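Long-range contact in putative metallopeptidase (Shewanella baltica OS155, PDB 3IEH), which is probably a zinc-dependent hydrolase of the peptidase M14 family, with presumed metallocarboxypeptidase activity: residues W13-F18 with F253-L258. Numbering follows the deposited sequence.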
ATOM      1  N   TRP A  13       8.568  -0.630 -16.627  1.00 18.32           N
ATOM      2  CA  TRP A  13       7.544  -0.234 -17.618  1.00 18.23           C
ATOM      3  C   TRP A  13       7.682   1.233 -17.974  1.00 18.48           C
ATOM      4  O   TRP A  13       8.204   2.022 -17.189  1.00 17.07           O
ATOM      5  CB  TRP A  13       6.128  -0.442 -17.049  1.00 17.65           C
ATOM      6  CG  TRP A  13       5.784  -1.872 -16.734  1.00 19.20           C
ATOM      7  CD1 TRP A  13       5.232  -2.776 -17.586  1.00 15.20           C
ATOM      8  CD2 TRP A  13       5.970  -2.561 -15.475  1.00 17.16           C
ATOM      9  NE1 TRP A  13       5.064  -3.989 -16.948  1.00 16.29           N
ATOM     10  CE2 TRP A  13       5.511  -3.887 -15.655  1.00 12.74           C
ATOM     11  CE3 TRP A  13       6.489  -2.184 -14.225  1.00 20.48           C
ATOM     12  CZ2 TRP A  13       5.540  -4.855 -14.620  1.00 16.28           C
ATOM     13  CZ3 TRP A  13       6.546  -3.150 -13.189  1.00 17.52           C
ATOM     14  CH2 TRP A  13       6.053  -4.461 -13.391  1.00 20.82           C
ATOM     15  N   LYS A  14       7.211   1.620 -19.150  1.00 21.59           N
ATOM     16  CA  LYS A  14       7.181   3.042 -19.500  1.00 22.84           C
ATOM     17  C   LYS A  14       5.794   3.547 -19.167  1.00 22.50           C
ATOM     18  O   LYS A  14       4.813   2.884 -19.448  1.00 26.87           O
ATOM     19  CB  LYS A  14       7.484   3.287 -20.970  1.00 24.31           C
ATOM     20  CG  LYS A  14       8.839   2.749 -21.425  1.00 33.36           C
ATOM     21  CD  LYS A  14       9.219   3.213 -22.863  1.00 33.86           C
ATOM     22  CE  LYS A  14      10.548   2.604 -23.296  1.00 38.41           C
ATOM     23  NZ  LYS A  14      10.561   1.118 -23.013  1.00 44.19           N
ATOM     24  N   SER A  15       5.725   4.705 -18.527  1.00 23.19           N
ATOM     25  CA  SER A  15       4.468   5.367 -18.208  1.00 20.89           C
ATOM     26  C   SER A  15       4.363   6.612 -19.049  1.00 19.41           C
ATOM     27  O   SER A  15       5.224   7.450 -18.958  1.00 14.48           O
ATOM     28  CB  SER A  15       4.471   5.827 -16.755  1.00 19.97           C
ATOM     29  OG  SER A  15       3.414   6.754 -16.504  1.00 23.15           O
ATOM     30  N   ASP A  16       3.310   6.769 -19.844  1.00 23.51           N
ATOM     31  CA  ASP A  16       3.161   8.046 -20.531  1.00 27.09           C
ATOM     32  C   ASP A  16       2.403   9.027 -19.675  1.00 24.43           C
ATOM     33  O   ASP A  16       2.459  10.209 -19.945  1.00 23.13           O
ATOM     34  CB  ASP A  16       2.705   8.002 -22.018  1.00 30.98           C
ATOM     35  CG  ASP A  16       1.704   6.927 -22.331  1.00 36.13           C
ATOM     36  OD1 ASP A  16       1.573   5.960 -21.559  1.00 49.84           O
ATOM     37  OD2 ASP A  16       1.068   7.041 -23.400  1.00 43.31           O
ATOM     38  N   ILE A  17       1.782   8.549 -18.595  1.00 23.44           N
ATOM     39  CA  ILE A  17       1.174   9.467 -17.646  1.00 21.37           C
ATOM     40  C   ILE A  17       2.256  10.329 -17.018  1.00 20.28           C
ATOM     41  O   ILE A  17       2.092  11.532 -16.925  1.00 20.02           O
ATOM     42  CB  ILE A  17       0.379   8.774 -16.531  1.00 22.47           C
ATOM     43  CG1 ILE A  17      -0.826   8.027 -17.115  1.00 21.87           C
ATOM     44  CG2 ILE A  17      -0.119   9.821 -15.528  1.00 18.93           C
ATOM     45  CD1 ILE A  17      -1.659   7.323 -16.076  1.00 10.58           C
ATOM     46  N   PHE A  18       3.368   9.716 -16.611  1.00 19.64           N
ATOM     47  CA  PHE A  18       4.481  10.451 -15.978  1.00 18.13           C
ATOM     48  C   PHE A  18       5.654  10.660 -16.929  1.00 18.56           C
ATOM     49  O   PHE A  18       6.638  11.314 -16.588  1.00 16.29           O
ATOM     50  CB  PHE A  18       4.939   9.720 -14.703  1.00 18.05           C
ATOM     51  CG  PHE A  18       3.885   9.695 -13.621  1.00 16.87           C
ATOM     52  CD1 PHE A  18       3.692  10.794 -12.807  1.00 11.84           C
ATOM     53  CD2 PHE A  18       3.065   8.586 -13.455  1.00 14.25           C
ATOM     54  CE1 PHE A  18       2.711  10.786 -11.857  1.00 19.21           C
ATOM     55  CE2 PHE A  18       2.079   8.571 -12.496  1.00 17.56           C
ATOM     56  CZ  PHE A  18       1.903   9.666 -11.686  1.00 18.32           C
ATOM     57  N   PHE A 253       0.755  -0.654 -17.740  1.00 16.05           N
ATOM     58  CA  PHE A 253       1.238   0.052 -16.578  1.00 17.16           C
ATOM     59  C   PHE A 253       0.352   1.271 -16.194  1.00 17.76           C
ATOM     60  O   PHE A 253      -0.066   1.365 -15.031  1.00 20.15           O
ATOM     61  CB  PHE A 253       2.713   0.426 -16.743  1.00 14.09           C
ATOM     62  CG  PHE A 253       3.286   1.073 -15.523  1.00 17.26           C
ATOM     63  CD1 PHE A 253       3.699   0.300 -14.461  1.00  4.53           C
ATOM     64  CD2 PHE A 253       3.363   2.466 -15.414  1.00 16.38           C
ATOM     65  CE1 PHE A 253       4.217   0.887 -13.307  1.00 15.97           C
ATOM     66  CE2 PHE A 253       3.867   3.062 -14.260  1.00 16.63           C
ATOM     67  CZ  PHE A 253       4.304   2.261 -13.202  1.00 15.22           C
ATOM     68  N   ASP A 254       0.019   2.154 -17.141  1.00 15.75           N
ATOM     69  CA  ASP A 254      -0.812   3.329 -16.810  1.00 18.11           C
ATOM     70  C   ASP A 254      -2.235   2.983 -16.357  1.00 17.26           C
ATOM     71  O   ASP A 254      -2.819   3.689 -15.525  1.00 18.91           O
ATOM     72  CB  ASP A 254      -0.801   4.361 -17.935  1.00 18.00           C
ATOM     73  CG  ASP A 254       0.578   5.021 -18.104  1.00 22.95           C
ATOM     74  OD1 ASP A 254       1.266   5.349 -17.106  1.00 21.89           O
ATOM     75  OD2 ASP A 254       0.977   5.228 -19.251  1.00 29.88           O
ATOM     76  N   GLN A 255      -2.776   1.884 -16.860  1.00 17.24           N
ATOM     77  CA  GLN A 255      -4.061   1.390 -16.379  1.00 19.04           C
ATOM     78  C   GLN A 255      -3.954   0.998 -14.912  1.00 18.70           C
ATOM     79  O   GLN A 255      -4.895   1.220 -14.125  1.00 17.02           O
ATOM     80  CB  GLN A 255      -4.522   0.185 -17.193  1.00 19.92           C
ATOM     81  CG  GLN A 255      -5.213   0.572 -18.463  1.00 30.59           C
ATOM     82  CD  GLN A 255      -6.606   1.138 -18.197  1.00 30.94           C
ATOM     83  OE1 GLN A 255      -7.471   0.454 -17.622  1.00 37.85           O
ATOM     84  NE2 GLN A 255      -6.833   2.373 -18.629  1.00 26.76           N
ATOM     85  N   ARG A 256      -2.803   0.424 -14.547  1.00 17.98           N
ATOM     86  CA  ARG A 256      -2.567   0.022 -13.158  1.00 18.29           C
ATOM     87  C   ARG A 256      -2.427   1.257 -12.268  1.00 16.76           C
ATOM     88  O   ARG A 256      -2.998   1.311 -11.192  1.00 14.53           O
ATOM     89  CB  ARG A 256      -1.357  -0.926 -13.068  1.00 17.79           C
ATOM     90  CG  ARG A 256      -1.653  -2.302 -13.685  1.00 22.05           C
ATOM     91  CD  ARG A 256      -0.446  -2.889 -14.411  1.00 18.16           C
ATOM     92  NE  ARG A 256       0.740  -2.837 -13.577  1.00 18.27           N
ATOM     93  CZ  ARG A 256       1.987  -2.975 -14.025  1.00 15.80           C
ATOM     94  NH1 ARG A 256       2.239  -3.200 -15.305  1.00 22.61           N
ATOM     95  NH2 ARG A 256       2.995  -2.892 -13.179  1.00 20.80           N
ATOM     96  N   VAL A 257      -1.693   2.262 -12.751  1.00 18.01           N
ATOM     97  CA  VAL A 257      -1.551   3.526 -12.041  1.00 16.31           C
ATOM     98  C   VAL A 257      -2.940   4.103 -11.758  1.00 17.26           C
ATOM     99  O   VAL A 257      -3.243   4.487 -10.622  1.00 18.15           O
ATOM    100  CB  VAL A 257      -0.752   4.563 -12.858  1.00 17.41           C
ATOM    101  CG1 VAL A 257      -0.778   5.920 -12.154  1.00 14.64           C
ATOM    102  CG2 VAL A 257       0.660   4.098 -13.104  1.00  5.47           C
ATOM    103  N   LEU A 258      -3.780   4.168 -12.790  1.00 17.70           N
ATOM    104  CA  LEU A 258      -5.150   4.717 -12.658  1.00 16.87           C
ATOM    105  C   LEU A 258      -6.027   3.868 -11.768  1.00 15.26           C
ATOM    106  O   LEU A 258      -6.831   4.405 -10.991  1.00 16.53           O
ATOM    107  CB  LEU A 258      -5.822   4.878 -14.026  1.00 16.52           C
ATOM    108  CG  LEU A 258      -5.165   5.931 -14.937  1.00 21.39           C
ATOM    109  CD1 LEU A 258      -5.867   5.965 -16.272  1.00 16.77           C
ATOM    110  CD2 LEU A 258      -5.139   7.326 -14.326  1.00 13.79           C
TER
HETATM  111  O   HOH W   1       2.108   2.598 -19.549  1.00 38.41           O
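Asp254, in the first turn of the helix 253-271, accepts from three donors of residues 15-17: OD1 from Ser15 OG (2.6 Å), OD2 from Asp16 N (2.9 Å) and, weakly, from Ile17 N (3.5 Å). A short carboxylate suits this place because its two oxygens serve a hydroxyl and a turning backbone together. Ser15 OG is used twice, since it also accepts from Phe18 N (3.0 Å), an ST motif suited to a short hydroxyl that donates and accepts at once. A water donates to Lys14 O (2.7 Å) and accepts from Asp254 N (3.2 Å), so this first-turn amide, with no carbonyl four residues back within the helix, finds a partner. The contact ties the short N-terminal hairpin of strands 14-15 and 20-21 to the last helix of the M14 α/β fold, which follows strand 242-248. Arg256 lays its guanidinium over the Trp13 indole in a cation-pi contact, CZ 4.1 Å from the six-membered ring centroid; its charge is met by Glu171 and NH1 donates to Gln251 O. Phe253 CB meets Trp13 CB (3.5 Å), its flat ring near parallel to the five-membered indole ring but slid aside, and branched Ile17 reaches Leu258, CD1 to CD2 3.9 Å.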